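Local coordinates for mandelate racemase/muconate lactonizing enzyme family protein (Roseovarius nubinhibens ISM, PDB 3U4F), which binds magnesium and, as a member of the enolase superfamily, may act as a hydro-lyase, at residues E150-R153 against M154-R158. Numbering follows the deposited sequence.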
ATOM      1  N   GLU A 150      18.518 -27.173  12.433  1.00 18.17           N
ATOM      2  CA  GLU A 150      18.875 -25.753  12.409  1.00 18.00           C
ATOM      3  C   GLU A 150      20.220 -25.509  13.106  1.00 18.09           C
ATOM      4  O   GLU A 150      21.113 -24.873  12.535  1.00 17.37           O
ATOM      5  CB  GLU A 150      17.746 -24.916  13.044  1.00 18.31           C
ATOM      6  CG  GLU A 150      17.950 -23.424  12.944  1.00 17.34           C
ATOM      7  CD  GLU A 150      17.597 -22.874  11.558  1.00 18.33           C
ATOM      8  OE1 GLU A 150      16.546 -22.204  11.451  1.00 18.45           O
ATOM      9  OE2 GLU A 150      18.357 -23.113  10.594  1.00 14.79           O
ATOM     10  N   ALA A 151      20.379 -26.032  14.327  1.00 18.21           N
ATOM     11  CA  ALA A 151      21.664 -25.939  15.027  1.00 19.14           C
ATOM     12  C   ALA A 151      22.794 -26.543  14.195  1.00 19.57           C
ATOM     13  O   ALA A 151      23.880 -25.975  14.121  1.00 19.33           O
ATOM     14  CB  ALA A 151      21.595 -26.638  16.412  1.00 18.85           C
ATOM     15  N   GLU A 152      22.550 -27.708  13.598  1.00 20.32           N
ATOM     16  CA  GLU A 152      23.640 -28.428  12.929  1.00 21.56           C
ATOM     17  C   GLU A 152      24.153 -27.673  11.705  1.00 20.92           C
ATOM     18  O   GLU A 152      25.362 -27.577  11.507  1.00 20.54           O
ATOM     19  CB  GLU A 152      23.250 -29.865  12.572  1.00 21.60           C
ATOM     20  CG  GLU A 152      23.180 -30.832  13.783  1.00 26.48           C
ATOM     21  CD  GLU A 152      24.425 -30.766  14.690  1.00 30.04           C
ATOM     22  OE1 GLU A 152      25.555 -30.955  14.181  1.00 31.91           O
ATOM     23  OE2 GLU A 152      24.277 -30.501  15.906  1.00 32.11           O
ATOM     24  N   ARG A 153      23.239 -27.137  10.889  1.00 19.63           N
ATOM     25  CA  ARG A 153      23.671 -26.325   9.744  1.00 18.60           C
ATOM     26  C   ARG A 153      24.337 -25.002  10.147  1.00 18.29           C
ATOM     27  O   ARG A 153      25.291 -24.569   9.482  1.00 17.24           O
ATOM     28  CB  ARG A 153      22.547 -26.112   8.722  1.00 18.63           C
ATOM     29  CG  ARG A 153      21.403 -25.169   9.146  1.00 18.66           C
ATOM     30  CD  ARG A 153      20.729 -24.612   7.865  1.00 19.25           C
ATOM     31  NE  ARG A 153      19.519 -23.836   8.135  1.00 19.98           N
ATOM     32  CZ  ARG A 153      18.712 -23.344   7.193  1.00 18.32           C
ATOM     33  NH1 ARG A 153      18.979 -23.512   5.894  1.00 16.60           N
ATOM     34  NH2 ARG A 153      17.633 -22.673   7.555  1.00 16.02           N
HETATM   35  N   MSE A 154      23.872 -24.364  11.225  1.00 17.64           N
HETATM   36  CA  MSE A 154      24.551 -23.145  11.695  1.00 18.00           C
HETATM   37  C   MSE A 154      25.990 -23.446  12.123  1.00 17.98           C
HETATM   38  O   MSE A 154      26.887 -22.659  11.833  1.00 16.52           O
HETATM   39  CB  MSE A 154      23.803 -22.438  12.823  1.00 18.24           C
HETATM   40  CG  MSE A 154      22.458 -21.845  12.434  1.00 20.32           C
HETATM   41 SE   MSE A 154      22.499 -20.720  10.806  1.00 29.69          SE
HETATM   42  CE  MSE A 154      20.739 -19.901  11.035  1.00 21.45           C
ATOM     43  N   LYS A 155      26.212 -24.578  12.799  1.00 18.90           N
ATOM     44  CA  LYS A 155      27.595 -24.996  13.108  1.00 20.39           C
ATOM     45  C   LYS A 155      28.429 -25.196  11.836  1.00 20.42           C
ATOM     46  O   LYS A 155      29.570 -24.738  11.775  1.00 20.57           O
ATOM     47  CB  LYS A 155      27.641 -26.249  13.997  1.00 20.87           C
ATOM     48  CG  LYS A 155      27.117 -25.991  15.395  1.00 22.10           C
ATOM     49  CD  LYS A 155      27.360 -27.149  16.343  1.00 25.51           C
ATOM     50  CE  LYS A 155      26.261 -28.158  16.220  1.00 27.97           C
ATOM     51  NZ  LYS A 155      26.191 -29.102  17.378  1.00 29.34           N
ATOM     52  N   ARG A 156      27.882 -25.859  10.824  1.00 21.02           N
ATOM     53  CA  ARG A 156      28.611 -25.993   9.550  1.00 21.43           C
ATOM     54  C   ARG A 156      28.984 -24.638   8.960  1.00 20.55           C
ATOM     55  O   ARG A 156      30.117 -24.410   8.522  1.00 19.04           O
ATOM     56  CB  ARG A 156      27.804 -26.770   8.517  1.00 22.18           C
ATOM     57  CG  ARG A 156      27.227 -28.094   8.998  1.00 28.13           C
ATOM     58  CD  ARG A 156      28.309 -29.104   9.381  1.00 36.32           C
ATOM     59  NE  ARG A 156      27.956 -29.831  10.610  1.00 41.15           N
ATOM     60  CZ  ARG A 156      27.104 -30.857  10.674  1.00 43.08           C
ATOM     61  NH1 ARG A 156      26.494 -31.303   9.581  1.00 44.60           N
ATOM     62  NH2 ARG A 156      26.855 -31.435  11.842  1.00 44.22           N
ATOM     63  N   LEU A 157      28.008 -23.731   8.937  1.00 19.80           N
ATOM     64  CA  LEU A 157      28.217 -22.405   8.365  1.00 19.07           C
ATOM     65  C   LEU A 157      29.256 -21.621   9.150  1.00 19.04           C
ATOM     66  O   LEU A 157      30.109 -20.934   8.568  1.00 18.29           O
ATOM     67  CB  LEU A 157      26.878 -21.648   8.269  1.00 18.92           C
ATOM     68  CG  LEU A 157      25.918 -22.220   7.211  1.00 20.06           C
ATOM     69  CD1 LEU A 157      24.485 -21.780   7.486  1.00 18.78           C
ATOM     70  CD2 LEU A 157      26.353 -21.821   5.792  1.00 21.91           C
ATOM     71  N   ARG A 158      29.209 -21.742  10.471  1.00 18.82           N
ATOM     72  CA  ARG A 158      30.176 -21.073  11.322  1.00 20.19           C
ATOM     73  C   ARG A 158      31.619 -21.515  11.002  1.00 21.11           C
ATOM     74  O   ARG A 158      32.520 -20.698  10.859  1.00 21.24           O
ATOM     75  CB  ARG A 158      29.873 -21.336  12.801  1.00 18.95           C
ATOM     76  CG  ARG A 158      31.026 -20.862  13.693  1.00 21.04           C
ATOM     77  CD  ARG A 158      30.721 -20.837  15.162  1.00 20.33           C
ATOM     78  NE  ARG A 158      30.386 -22.164  15.669  1.00 22.52           N
ATOM     79  CZ  ARG A 158      29.853 -22.379  16.863  1.00 21.32           C
ATOM     80  NH1 ARG A 158      29.580 -21.353  17.669  1.00 21.34           N
ATOM     81  NH2 ARG A 158      29.568 -23.610  17.232  1.00 20.76           N
TER
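E152 sets its CG anti to the carbonyl carbon (chi1 -73°) and its chain bends at chi2 (-49°), which brings its carboxylate beside the side chains of K155 and R156. All three lie on helix 147-161, which connects strands 132-139 and 165-169 in a beta-alpha-beta unit of the TIM barrel. The result is a salt-bridge network at i, i+3 and i+4. The two oxygens of E152 divide the work. OE2 takes K155 NZ at 2.8 Å, on its syn side and somewhat out of the carboxylate plane. OE1 meets R156 NH2 at 2.7 Å, with the carboxylate and guanidinium planes 58° apart. The K155 chain runs alongside E152 and turns at chi3. K155 also forms a salt bridge with E195 of helix 184-196, so its ammonium has two acid partners. R156 curls back over the backbone, and E152 O lies above one face of its guanidinium, toward the rim. With E152 cut back to an alanine, R156 would probably lose its carboxylate mate and be freer to turn, and K155 would have one acid fewer.

Main-chain bonds tie the two turns together, among them M154 N to E150 O at 3.1 Å and L157 N to R153 O at 2.9 Å. M154 is a selenomethionine. It lies side by side with E150 and packs on F166 of strand 165-169 and on M192 and M196 of helix 184-196. The other charged pair is E150 with R153. E150 OE1 is hydrogen-bonded to S140 OG, and R153 NH1 forms a salt bridge with E337. R153 grips E150 side-on through two nitrogens. Its NE reaches E150 OE2 at 2.8 Å and its NH2 reaches the same oxygen at 3.2 Å, with OE2 in the guanidinium plane.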